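Local coordinates for protein lytic polysaccharide monooxygenase ([Kitasatospora] papulosa, PDB 6NDQ) that probably cleaves glycosidic bonds in cellulose oxidatively, as a copper-dependent lytic polysaccharide monooxygenase, at residues Gln120-Ala125 / Gly157-Val163. Residues are numbered along the deposited sequence.
Sequences QGFDPA and GLSGRHV
The amide of one glutamine, Gln120, bonds to both backbone polar atoms of Ser159 and to the His162 ring across the contact. Gln120 (chi1 t, chi2 p) reaches the extended residues Leu158 and Ser159, after Gly157 at positive phi, its OE1 accepting from Ser159 N at 2.8 Å and from His162 NE2 at 2.9 Å, while its NE2 donates to Ser159 O at 2.9 Å. The His162 ring (chi1 m) meets OE1 near its own plane, and Phe185 packs against it edge-to-face. Gly121, at phi/psi 105/-19, turns the loop after strand 110-118, and the two segments then run side by side in the same direction, with CA-CA spacings of 6.1 Å for Gln120-Leu158, 6.9 Å for Asp123-Arg161 and 6.4 Å for Pro124-His162. No backbone-backbone hydrogen bond joins them. Instead Pro124 wedges in, its CB 3.6 Å from Val163 CG2 and its CD 3.7 Å from Arg161 CD. Asp123 OD1 accepts from Ala125 N at 2.9 Å, an Asx turn. Arg161 starts out straight (chi1 and chi2 t), then bends at chi3 (m), its NE 4.1 Å from Ala125 CB, and NH1 bonds to Trp89 O. The contact lays a connecting loop of the LPMO beta-sandwich over the start of strand 160-170. Both His162 ring nitrogens donate to carbonyl oxygens, NE2 to Gln120 OE1 and ND1 to Thr118 O, consistent with a protonated, positively charged ring.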
ATOM      1  N   GLN A 120      -0.335  12.454  12.019  1.00 22.52           N
ATOM      2  CA  GLN A 120       0.462  12.366  13.237  1.00 23.70           C
ATOM      3  C   GLN A 120      -0.465  12.117  14.426  1.00 27.42           C
ATOM      4  O   GLN A 120      -1.554  12.699  14.520  1.00 23.72           O
ATOM      5  CB  GLN A 120       1.291  13.646  13.423  1.00 23.82           C
ATOM      6  CG  GLN A 120       2.497  13.513  14.360  1.00 25.82           C
ATOM      7  CD  GLN A 120       3.615  12.661  13.772  1.00 28.95           C
ATOM      8  OE1 GLN A 120       3.752  12.543  12.554  1.00 23.11           O
ATOM      9  NE2 GLN A 120       4.417  12.054  14.645  1.00 28.01           N
ATOM     10  N   GLY A 121      -0.062  11.192  15.303  1.00 26.64           N
ATOM     11  CA  GLY A 121      -0.907  10.706  16.376  1.00 27.32           C
ATOM     12  C   GLY A 121      -1.480   9.322  16.148  1.00 27.36           C
ATOM     13  O   GLY A 121      -1.916   8.681  17.114  1.00 22.84           O
ATOM     14  N   PHE A 122      -1.504   8.847  14.901  1.00 20.12           N
ATOM     15  CA  PHE A 122      -1.992   7.510  14.588  1.00 22.44           C
ATOM     16  C   PHE A 122      -0.841   6.506  14.672  1.00 22.07           C
ATOM     17  O   PHE A 122       0.247   6.740  14.122  1.00 21.40           O
ATOM     18  CB  PHE A 122      -2.637   7.499  13.196  1.00 22.66           C
ATOM     19  CG  PHE A 122      -3.117   6.141  12.746  1.00 21.21           C
ATOM     20  CD1 PHE A 122      -2.329   5.349  11.926  1.00 20.47           C
ATOM     21  CD2 PHE A 122      -4.366   5.670  13.123  1.00 20.48           C
ATOM     22  CE1 PHE A 122      -2.763   4.102  11.496  1.00 18.68           C
ATOM     23  CE2 PHE A 122      -4.795   4.422  12.714  1.00 21.58           C
ATOM     24  CZ  PHE A 122      -3.996   3.639  11.895  1.00 19.29           C
ATOM     25  N   ASP A 123      -1.081   5.394  15.371  1.00 20.24           N
ATOM     26  CA  ASP A 123      -0.073   4.344  15.525  1.00 23.43           C
ATOM     27  C   ASP A 123      -0.528   3.119  14.743  1.00 21.37           C
ATOM     28  O   ASP A 123      -1.403   2.369  15.213  1.00 18.33           O
ATOM     29  CB  ASP A 123       0.148   3.994  16.998  1.00 22.20           C
ATOM     30  CG  ASP A 123       1.203   2.896  17.202  1.00 28.11           C
ATOM     31  OD1 ASP A 123       1.772   2.368  16.218  1.00 24.93           O
ATOM     32  OD2 ASP A 123       1.449   2.546  18.374  1.00 23.30           O
ATOM     33  N   PRO A 124       0.033   2.884  13.553  1.00 21.12           N
ATOM     34  CA  PRO A 124      -0.369   1.716  12.750  1.00 18.71           C
ATOM     35  C   PRO A 124      -0.092   0.383  13.414  1.00 22.16           C
ATOM     36  O   PRO A 124      -0.662  -0.631  12.996  1.00 21.09           O
ATOM     37  CB  PRO A 124       0.470   1.866  11.476  1.00 19.76           C
ATOM     38  CG  PRO A 124       0.856   3.333  11.410  1.00 21.39           C
ATOM     39  CD  PRO A 124       0.992   3.758  12.847  1.00 20.27           C
ATOM     40  N   ALA A 125       0.810   0.343  14.393  1.00 18.51           N
ATOM     41  CA  ALA A 125       1.136  -0.875  15.121  1.00 17.77           C
ATOM     42  C   ALA A 125       0.131  -1.212  16.214  1.00 19.25           C
ATOM     43  O   ALA A 125       0.186  -2.321  16.760  1.00 22.19           O
ATOM     44  CB  ALA A 125       2.534  -0.751  15.740  1.00 20.70           C
ATOM     45  N   GLY A 157       5.964  18.298   9.145  1.00 26.17           N
ATOM     46  CA  GLY A 157       5.481  18.005  10.480  1.00 23.27           C
ATOM     47  C   GLY A 157       5.199  16.548  10.780  1.00 26.28           C
ATOM     48  O   GLY A 157       4.553  16.258  11.794  1.00 29.35           O
ATOM     49  N   LEU A 158       5.661  15.615   9.951  1.00 25.72           N
ATOM     50  CA  LEU A 158       5.383  14.198  10.165  1.00 24.39           C
ATOM     51  C   LEU A 158       6.620  13.499  10.695  1.00 24.36           C
ATOM     52  O   LEU A 158       7.739  13.786  10.255  1.00 27.68           O
ATOM     53  CB  LEU A 158       4.936  13.506   8.876  1.00 21.60           C
ATOM     54  CG  LEU A 158       3.678  14.055   8.208  1.00 21.53           C
ATOM     55  CD1 LEU A 158       3.345  13.260   6.952  1.00 26.43           C
ATOM     56  CD2 LEU A 158       2.518  14.046   9.189  1.00 23.44           C
ATOM     57  N   SER A 159       6.419  12.582  11.636  1.00 22.91           N
ATOM     58  CA  SER A 159       7.547  11.867  12.213  1.00 25.72           C
ATOM     59  C   SER A 159       7.118  10.463  12.608  1.00 23.63           C
ATOM     60  O   SER A 159       5.958  10.224  12.956  1.00 23.15           O
ATOM     61  CB  SER A 159       8.110  12.609  13.425  1.00 24.51           C
ATOM     62  OG  SER A 159       7.207  12.493  14.496  1.00 29.79           O
ATOM     63  N   GLY A 160       8.069   9.542  12.547  1.00 27.08           N
ATOM     64  CA  GLY A 160       7.849   8.207  13.041  1.00 22.20           C
ATOM     65  C   GLY A 160       7.008   7.368  12.096  1.00 19.11           C
ATOM     66  O   GLY A 160       6.924   7.614  10.886  1.00 17.66           O
ATOM     67  N   ARG A 161       6.353   6.375  12.684  1.00 18.25           N
ATOM     68  CA  ARG A 161       5.679   5.339  11.916  1.00 19.67           C
ATOM     69  C   ARG A 161       4.359   5.851  11.351  1.00 16.47           C
ATOM     70  O   ARG A 161       3.483   6.280  12.109  1.00 17.63           O
ATOM     71  CB  ARG A 161       5.426   4.113  12.799  1.00 19.56           C
ATOM     72  CG  ARG A 161       4.668   3.005  12.062  1.00 22.12           C
ATOM     73  CD  ARG A 161       4.218   1.864  12.977  1.00 23.99           C
ATOM     74  NE  ARG A 161       5.273   0.881  13.199  1.00 23.02           N
ATOM     75  CZ  ARG A 161       5.594  -0.087  12.337  1.00 24.14           C
ATOM     76  NH1 ARG A 161       4.930  -0.208  11.187  1.00 19.80           N
ATOM     77  NH2 ARG A 161       6.570  -0.941  12.615  1.00 20.01           N
ATOM     78  N   HIS A 162       4.195   5.757  10.028  1.00 16.94           N
ATOM     79  CA  HIS A 162       2.930   6.066   9.374  1.00 19.37           C
ATOM     80  C   HIS A 162       2.590   4.970   8.376  1.00 16.31           C
ATOM     81  O   HIS A 162       3.379   4.067   8.112  1.00 16.19           O
ATOM     82  CB  HIS A 162       2.985   7.406   8.623  1.00 17.72           C
ATOM     83  CG  HIS A 162       3.010   8.599   9.520  1.00 21.42           C
ATOM     84  ND1 HIS A 162       1.991   9.531   9.552  1.00 19.93           N
ATOM     85  CD2 HIS A 162       3.923   9.006  10.433  1.00 18.99           C
ATOM     86  CE1 HIS A 162       2.290  10.477  10.428  1.00 22.02           C
ATOM     87  NE2 HIS A 162       3.453  10.176  10.984  1.00 18.06           N
ATOM     88  N   VAL A 163       1.407   5.100   7.770  1.00 18.64           N
ATOM     89  CA  VAL A 163       1.047   4.359   6.569  1.00 18.17           C
ATOM     90  C   VAL A 163       0.774   5.362   5.452  1.00 14.12           C
ATOM     91  O   VAL A 163       0.071   6.358   5.669  1.00 11.54           O
ATOM     92  CB  VAL A 163      -0.174   3.457   6.805  1.00 13.94           C
ATOM     93  CG1 VAL A 163      -0.552   2.742   5.519  1.00 17.42           C
ATOM     94  CG2 VAL A 163       0.127   2.448   7.927  1.00 18.63           C
TER